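PDB 6GWI: putrescine aminotransferase from Halomonas elongata DSM 2581, which probably transfers amino groups from amines such as putrescine to carbonyl acceptors, as a pyridoxal-5'-phosphate-dependent class-III aminotransferase. Local coordinates for residues B[38-43]-B[432-437]; B[180-185]-B[224-229]; B[237-242]-B[272-277]. All coordinates share one frame; numbering follows the deposited sequence.

Contact 1 of 3, residues B[38-43]-B[432-437]; sequences GVYIHD and IDELVE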
# COMPACT_ATOMS: atom_id res chain seq x y z
N GLY B 38 -6.49 -23.19 12.83
CA GLY B 38 -6.77 -22.76 14.19
C GLY B 38 -5.82 -21.65 14.57
O GLY B 38 -5.74 -20.62 13.90
N VAL B 39 -5.12 -21.84 15.68
CA VAL B 39 -4.11 -20.88 16.13
C VAL B 39 -2.69 -21.40 15.86
O VAL B 39 -1.73 -20.89 16.44
CB VAL B 39 -4.29 -20.52 17.61
CG1 VAL B 39 -5.68 -19.95 17.85
CG2 VAL B 39 -4.06 -21.74 18.50
N TYR B 40 -2.54 -22.40 15.00
CA TYR B 40 -1.27 -23.08 14.78
C TYR B 40 -0.78 -22.91 13.35
O TYR B 40 -1.57 -23.00 12.40
CB TYR B 40 -1.38 -24.58 15.10
CG TYR B 40 -1.67 -24.87 16.55
CD1 TYR B 40 -0.64 -24.99 17.47
CD2 TYR B 40 -2.98 -25.02 17.00
CE1 TYR B 40 -0.90 -25.25 18.80
CE2 TYR B 40 -3.24 -25.28 18.33
CZ TYR B 40 -2.20 -25.39 19.23
OH TYR B 40 -2.45 -25.65 20.55
N ILE B 41 0.52 -22.71 13.20
CA ILE B 41 1.18 -22.69 11.91
C ILE B 41 2.08 -23.91 11.80
O ILE B 41 2.48 -24.51 12.81
CB ILE B 41 2.00 -21.40 11.68
CG1 ILE B 41 3.11 -21.28 12.72
CG2 ILE B 41 1.08 -20.19 11.71
CD1 ILE B 41 4.04 -20.11 12.51
N HIS B 42 2.43 -24.26 10.57
CA HIS B 42 3.29 -25.40 10.29
C HIS B 42 4.39 -24.97 9.32
O HIS B 42 4.14 -24.17 8.41
CB HIS B 42 2.50 -26.56 9.69
CG HIS B 42 1.43 -27.08 10.60
ND1 HIS B 42 0.23 -26.43 10.80
CD2 HIS B 42 1.37 -28.21 11.35
CE1 HIS B 42 -0.52 -27.13 11.64
NE2 HIS B 42 0.15 -28.21 11.99
N ASP B 43 5.59 -25.50 9.52
CA ASP B 43 6.72 -25.17 8.66
C ASP B 43 7.11 -26.38 7.81
O ASP B 43 6.62 -27.50 8.00
CB ASP B 43 7.91 -24.66 9.48
CG ASP B 43 8.54 -25.73 10.37
OD1 ASP B 43 8.29 -26.94 10.16
OD2 ASP B 43 9.29 -25.35 11.29
N ILE B 432 -4.61 -21.04 25.41
CA ILE B 432 -3.92 -20.04 26.23
C ILE B 432 -3.07 -20.73 27.29
O ILE B 432 -1.94 -20.30 27.57
CB ILE B 432 -4.94 -19.08 26.88
CG1 ILE B 432 -5.47 -18.09 25.83
CG2 ILE B 432 -4.30 -18.32 28.05
CD1 ILE B 432 -6.66 -17.28 26.29
N ASP B 433 -3.59 -21.80 27.90
CA ASP B 433 -2.81 -22.57 28.86
C ASP B 433 -1.51 -23.06 28.23
O ASP B 433 -0.43 -22.94 28.83
CB ASP B 433 -3.63 -23.76 29.36
CG ASP B 433 -4.74 -23.35 30.31
OD1 ASP B 433 -4.64 -22.26 30.90
OD2 ASP B 433 -5.71 -24.12 30.45
N GLU B 434 -1.59 -23.65 27.04
CA GLU B 434 -0.39 -24.13 26.36
C GLU B 434 0.59 -22.99 26.12
O GLU B 434 1.80 -23.16 26.29
CB GLU B 434 -0.77 -24.80 25.04
CG GLU B 434 0.40 -25.43 24.29
CD GLU B 434 0.03 -25.90 22.90
OE1 GLU B 434 -1.12 -25.65 22.47
OE2 GLU B 434 0.87 -26.53 22.23
N LEU B 435 0.08 -21.82 25.72
CA LEU B 435 0.94 -20.68 25.45
C LEU B 435 1.78 -20.31 26.67
O LEU B 435 3.00 -20.17 26.57
CB LEU B 435 0.08 -19.49 25.01
CG LEU B 435 0.78 -18.21 24.54
CD1 LEU B 435 -0.15 -17.42 23.63
CD2 LEU B 435 1.24 -17.34 25.70
N VAL B 436 1.14 -20.14 27.83
CA VAL B 436 1.86 -19.72 29.02
C VAL B 436 2.85 -20.79 29.46
O VAL B 436 3.98 -20.48 29.87
CB VAL B 436 0.86 -19.37 30.14
CG1 VAL B 436 1.59 -19.06 31.44
CG2 VAL B 436 -0.01 -18.18 29.72
N GLU B 437 2.46 -22.06 29.38
CA GLU B 437 3.37 -23.14 29.74
C GLU B 437 4.61 -23.12 28.85
O GLU B 437 5.74 -23.25 29.33
CB GLU B 437 2.66 -24.49 29.63
CG GLU B 437 1.51 -24.67 30.62
CD GLU B 437 0.64 -25.87 30.30
OE1 GLU B 437 1.06 -26.71 29.48
OE2 GLU B 437 -0.47 -25.97 30.87

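Contact 2 of 3, residues B[180-185]-B[224-229]; sequences IRQPYW and PVQGAG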
# COMPACT_ATOMS: atom_id res chain seq x y z
N ILE B 180 7.13 13.51 20.62
CA ILE B 180 7.20 13.67 22.06
C ILE B 180 7.46 12.31 22.69
O ILE B 180 7.43 11.27 22.03
CB ILE B 180 5.91 14.30 22.64
CG1 ILE B 180 4.71 13.40 22.36
CG2 ILE B 180 5.70 15.69 22.04
CD1 ILE B 180 3.41 13.89 22.95
N ARG B 181 7.72 12.32 24.00
CA ARG B 181 8.06 11.10 24.72
C ARG B 181 6.87 10.14 24.78
O ARG B 181 5.71 10.54 24.65
CB ARG B 181 8.51 11.45 26.14
CG ARG B 181 7.42 12.10 26.98
CD ARG B 181 7.96 12.63 28.30
NE ARG B 181 8.62 11.60 29.09
CZ ARG B 181 9.25 11.84 30.24
NH1 ARG B 181 9.29 13.07 30.73
NH2 ARG B 181 9.82 10.84 30.90
N GLN B 182 7.19 8.84 24.97
CA GLN B 182 6.19 7.78 24.97
C GLN B 182 5.77 7.44 26.40
O GLN B 182 6.59 7.48 27.32
CB GLN B 182 6.73 6.52 24.29
CG GLN B 182 8.02 6.00 24.91
CD GLN B 182 8.40 4.61 24.42
OE1 GLN B 182 7.58 3.89 23.84
NE2 GLN B 182 9.64 4.22 24.67
N PRO B 183 4.50 7.07 26.62
CA PRO B 183 4.05 6.73 27.98
C PRO B 183 4.43 5.31 28.40
O PRO B 183 3.59 4.49 28.76
CB PRO B 183 2.53 6.93 27.88
CG PRO B 183 2.20 6.59 26.46
CD PRO B 183 3.38 7.06 25.65
N TYR B 184 5.74 5.04 28.39
CA TYR B 184 6.29 3.72 28.71
C TYR B 184 6.83 3.74 30.14
O TYR B 184 8.00 4.05 30.37
CB TYR B 184 7.38 3.35 27.71
CG TYR B 184 8.00 1.98 27.89
CD1 TYR B 184 7.35 0.98 28.60
CD2 TYR B 184 9.24 1.69 27.33
CE1 TYR B 184 7.92 -0.27 28.75
CE2 TYR B 184 9.81 0.45 27.48
CZ TYR B 184 9.15 -0.53 28.19
OH TYR B 184 9.73 -1.77 28.32
N TRP B 185 5.98 3.36 31.10
CA TRP B 185 6.36 3.52 32.50
C TRP B 185 7.54 2.63 32.87
O TRP B 185 8.50 3.08 33.51
CB TRP B 185 5.17 3.22 33.42
CG TRP B 185 5.52 3.39 34.87
CD1 TRP B 185 5.59 4.57 35.56
CD2 TRP B 185 5.87 2.36 35.81
NE1 TRP B 185 5.96 4.34 36.87
CE2 TRP B 185 6.13 2.99 37.04
CE3 TRP B 185 5.98 0.97 35.72
CZ2 TRP B 185 6.49 2.27 38.18
CZ3 TRP B 185 6.34 0.26 36.86
CH2 TRP B 185 6.59 0.91 38.07
N PRO B 224 -3.50 4.05 20.34
CA PRO B 224 -4.06 3.97 21.71
C PRO B 224 -3.17 3.16 22.63
O PRO B 224 -2.90 3.56 23.77
CB PRO B 224 -5.42 3.30 21.49
CG PRO B 224 -5.79 3.65 20.08
CD PRO B 224 -4.48 3.65 19.32
N VAL B 225 -2.69 2.02 22.15
CA VAL B 225 -1.65 1.23 22.79
C VAL B 225 -0.59 0.95 21.73
O VAL B 225 -0.92 0.53 20.61
CB VAL B 225 -2.19 -0.09 23.36
CG1 VAL B 225 -1.06 -1.00 23.80
CG2 VAL B 225 -3.13 0.19 24.52
N GLN B 226 0.68 1.18 22.07
CA GLN B 226 1.77 0.97 21.13
C GLN B 226 2.01 -0.52 20.92
O GLN B 226 2.23 -1.27 21.88
CB GLN B 226 3.04 1.64 21.65
CG GLN B 226 2.99 3.16 21.65
CD GLN B 226 4.01 3.76 22.59
OE1 GLN B 226 3.70 4.11 23.73
NE2 GLN B 226 5.25 3.89 22.12
N GLY B 227 1.96 -0.96 19.66
CA GLY B 227 2.12 -2.36 19.33
C GLY B 227 3.55 -2.76 19.02
O GLY B 227 4.23 -3.37 19.85
N ALA B 228 4.01 -2.42 17.81
CA ALA B 228 5.35 -2.82 17.38
C ALA B 228 6.43 -2.30 18.32
O ALA B 228 7.49 -2.92 18.44
CB ALA B 228 5.61 -2.31 15.96
N GLY B 229 6.18 -1.17 18.98
CA GLY B 229 7.12 -0.63 19.93
C GLY B 229 7.23 -1.40 21.23
O GLY B 229 8.13 -1.10 22.03

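Contact 3 of 3, residues B[237-242]-B[272-277]; sequences SYWPAV and QHYGLE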
# COMPACT_ATOMS: atom_id res chain seq x y z
N SER B 237 -3.82 7.26 33.83
CA SER B 237 -3.89 8.71 33.87
C SER B 237 -3.56 9.36 32.53
O SER B 237 -3.85 10.54 32.34
CB SER B 237 -2.93 9.25 34.93
OG SER B 237 -1.58 8.95 34.59
N TYR B 238 -2.96 8.61 31.59
CA TYR B 238 -2.39 9.24 30.41
C TYR B 238 -3.47 9.81 29.50
O TYR B 238 -3.48 11.01 29.20
CB TYR B 238 -1.52 8.23 29.65
CG TYR B 238 -0.95 8.76 28.36
CD1 TYR B 238 0.08 9.70 28.37
CD2 TYR B 238 -1.42 8.32 27.13
CE1 TYR B 238 0.61 10.19 27.19
CE2 TYR B 238 -0.89 8.80 25.95
CZ TYR B 238 0.12 9.74 25.98
OH TYR B 238 0.64 10.21 24.80
N TRP B 239 -4.39 8.97 29.03
CA TRP B 239 -5.32 9.42 28.01
C TRP B 239 -6.32 10.44 28.54
O TRP B 239 -6.68 11.37 27.81
CB TRP B 239 -6.05 8.22 27.39
CG TRP B 239 -5.25 7.58 26.29
CD1 TRP B 239 -4.74 6.31 26.27
CD2 TRP B 239 -4.83 8.19 25.06
NE1 TRP B 239 -4.04 6.09 25.10
CE2 TRP B 239 -4.08 7.24 24.35
CE3 TRP B 239 -5.02 9.46 24.50
CZ2 TRP B 239 -3.53 7.50 23.10
CZ3 TRP B 239 -4.47 9.72 23.26
CH2 TRP B 239 -3.73 8.75 22.57
N PRO B 240 -6.79 10.33 29.79
CA PRO B 240 -7.62 11.42 30.34
C PRO B 240 -6.90 12.75 30.35
O PRO B 240 -7.50 13.79 30.05
CB PRO B 240 -7.95 10.94 31.76
CG PRO B 240 -7.86 9.46 31.68
CD PRO B 240 -6.71 9.19 30.73
N ALA B 241 -5.61 12.74 30.69
CA ALA B 241 -4.83 13.97 30.67
C ALA B 241 -4.59 14.45 29.24
O ALA B 241 -4.59 15.66 28.98
CB ALA B 241 -3.50 13.77 31.41
N VAL B 242 -4.39 13.53 28.29
CA VAL B 242 -4.25 13.94 26.89
C VAL B 242 -5.52 14.64 26.42
O VAL B 242 -5.46 15.66 25.72
CB VAL B 242 -3.91 12.74 25.99
CG1 VAL B 242 -3.99 13.14 24.52
CG2 VAL B 242 -2.52 12.19 26.32
N GLN B 272 -12.22 3.48 21.76
CA GLN B 272 -13.39 3.30 22.61
C GLN B 272 -13.00 2.84 24.00
O GLN B 272 -13.69 3.15 24.98
CB GLN B 272 -14.35 2.30 21.97
CG GLN B 272 -14.99 2.81 20.69
CD GLN B 272 -15.56 1.71 19.84
OE1 GLN B 272 -15.14 0.55 19.92
NE2 GLN B 272 -16.53 2.06 19.00
N HIS B 273 -11.89 2.10 24.13
CA HIS B 273 -11.45 1.68 25.45
C HIS B 273 -11.07 2.87 26.32
O HIS B 273 -11.27 2.84 27.54
CB HIS B 273 -10.26 0.72 25.33
CG HIS B 273 -9.74 0.23 26.64
ND1 HIS B 273 -8.65 0.80 27.28
CD2 HIS B 273 -10.15 -0.78 27.44
CE1 HIS B 273 -8.42 0.16 28.41
NE2 HIS B 273 -9.32 -0.80 28.54
N TYR B 274 -10.52 3.92 25.72
CA TYR B 274 -10.06 5.09 26.44
C TYR B 274 -10.97 6.29 26.26
O TYR B 274 -10.62 7.40 26.67
CB TYR B 274 -8.64 5.45 26.00
CG TYR B 274 -7.59 4.42 26.35
CD1 TYR B 274 -7.08 4.34 27.63
CD2 TYR B 274 -7.12 3.54 25.39
CE1 TYR B 274 -6.11 3.39 27.95
CE2 TYR B 274 -6.16 2.59 25.69
CZ TYR B 274 -5.66 2.52 26.97
OH TYR B 274 -4.70 1.58 27.27
N GLY B 275 -12.13 6.11 25.64
CA GLY B 275 -13.10 7.19 25.49
C GLY B 275 -12.63 8.36 24.66
O GLY B 275 -12.94 9.51 24.99
N LEU B 276 -11.89 8.10 23.58
CA LEU B 276 -11.44 9.15 22.69
C LEU B 276 -12.43 9.34 21.54
O LEU B 276 -13.18 8.44 21.17
CB LEU B 276 -10.07 8.82 22.11
CG LEU B 276 -8.96 8.36 23.06
CD1 LEU B 276 -7.73 7.99 22.25
CD2 LEU B 276 -8.62 9.43 24.08
N GLU B 277 -12.41 10.54 20.96
CA GLU B 277 -13.17 10.86 19.75
C GLU B 277 -12.18 11.37 18.71
O GLU B 277 -11.98 12.59 18.57
CB GLU B 277 -14.28 11.88 19.99
CG GLU B 277 -15.24 11.95 18.80
CD GLU B 277 -15.95 13.27 18.67
OE1 GLU B 277 -15.99 14.01 19.68
OE2 GLU B 277 -16.46 13.58 17.58

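Contact 1 of 3, residues B[38-43]-B[432-437]
The three-stranded antiparallel sheet near the N-terminus meets the C-terminal helix 429-450 through one polar pair, Tyr-40 and Glu-434. Tyr-40 opens the middle strand, 40-43, and Glu-434 stands near the start of the long helix, so the pair joins parts of the class-III aminotransferase chain that are almost 400 residues apart. The two side chains come from opposite directions. The carboxylate reaches the tyrosine at the rim of its ring, where OE1 of Glu-434 lies in the ring plane and 3.4 Å from Tyr-40 CZ. The phenol is placed to donate a hydrogen bond to that oxygen, though the modelled separation is too short to be reliable, and the ring and carboxylate planes are turned 41° from one another. Glu-434 reaches the hydroxyl because its CG is anti to the backbone N (chi1 -176°) and the chain stays extended beyond it, which carries the carboxylate straight off the helix toward the strand. Strand 48-50 flanks the pair: Leu-50 touches both partners, while Arg-48 makes a cation-pi contact with the tyrosine ring. As modelled, Tyr-40 OH is only 2.3 Å from Glu-434 OE1, whereas the other carboxylate oxygen, OE2, stands 3.8 Å from the same hydroxyl.

Contact 2 of 3, residues B[180-185]-B[224-229]
Gln-182 and Gln-226 join two loops at the C-terminal ends of the parallel strands, the side on which fold-type I aminotransferases hold their cofactor. The side chain of Gln-226 lies about 8 Å from the bound pyridoxal-5'-phosphate, and its segment begins right after Glu-223, a residue of the cofactor pocket. Gln-226 NE2 donates to Gln-182 OE1 over 2.9 Å, with an N-H...O angle of 146°. The bond is somewhat bent; the side chains cross at about a right angle, their amide planes are 54° apart, and the donor sits tilted from the carbonyl plane. Gln-226 NE2 also makes a weak bond to Asn-148 O. Gln-182 has its CG between the backbone N and the carbonyl carbon (chi1 56°), and from there the extended chain presents its amide to the facing loop. That amide is held at both ends: OE1 also accepts from Asn-148 ND2, while NE2 bonds to Glu-188 OE2, which should fix its rotation. Gln-226 OE1, by contrast, is buried without a polar partner and rests 3.5 Å from Pro-183 CD. Were Gln-226 replaced by an alanine, Gln-182 OE1 would probably lose one of its two donors and a gap would open beside Pro-183. Pro-183 is the centre of an inverse gamma turn, closed by a weak bond from Tyr-184 N to Gln-182 O, and Tyr-184 then takes the N-cap position of helix 185-188. The two loops leave strands 177-180 and 217-222, which both pair with strand 142-146 lying between them; Arg-146 at the end of that strand packs on Pro-183 and on Gln-226.

Contact 3 of 3, residues B[237-242]-B[272-277]
Trp-239 presents its indole to two residues of the facing loop, Tyr-274 and Leu-276, each meeting a different part of the ring system. The tyrosine meets the pyrrole end. Its ring lies with one face against Trp-239 CD1, which stands 3.3 Å from Tyr-274 CD1, toward the rim of the phenol ring rather than over its middle. The planes are inclined at 45° and the centroids of the five-membered ring and the phenol ring are 4.3 Å apart, an oblique pairing, neither a stack nor edge-to-face. His-273 ND1 lies over the centre of the opposite face of the tyrosine, holding that ring between two neighbours. Leu-276 takes the benzo end of the indole: its CD1 makes a CH-pi contact 3.8 Å from the centroid of the Trp-239 six-membered ring, only 12° off the ring normal, and its other methyl, CD2, comes within 3.6 Å of Trp-239 CE3. On the far face of the indole sits Tyr-238 CE2. Helix 238-248, which carries the tryptophan, is the crossover helix of a beta-alpha-beta unit between the adjacent parallel strands 217-222 and 252-255, and its indole also packs on Phe-220 and Ala-222 of the former. With CG anti to the carbonyl carbon (chi1 -84°), the ring swings toward the 272-277 loop, while NE1 hydrogen-bonds to Pro-224 O and thereby limits its turning. Beyond the tyrosine the chain turns at Gly-275, which has positive phi and whose O accepts a hydrogen bond from Lys-243 NZ of the same crossover helix.

In the fold
Contacts 2 and 3 are neighbours, with centres about 14 Å apart, and follow one another along the chain; both are nested inside the long loop that contact 1 closes. They touch directly: Pro-183 CB packs on Tyr-238 CD1 at 3.7 Å. They share strand 217-222: the 224-229 loop of contact 2 follows it, and Trp-239 of contact 3 packs on it. The Gln-226 and Trp-239 side chains lie about 8 and 11 Å from the cofactor. Contact 1, about 27 Å from contact 2 and 33 Å from contact 3, centre to centre, touches neither and ties the chain's N-terminal sheet to its C-terminal helix.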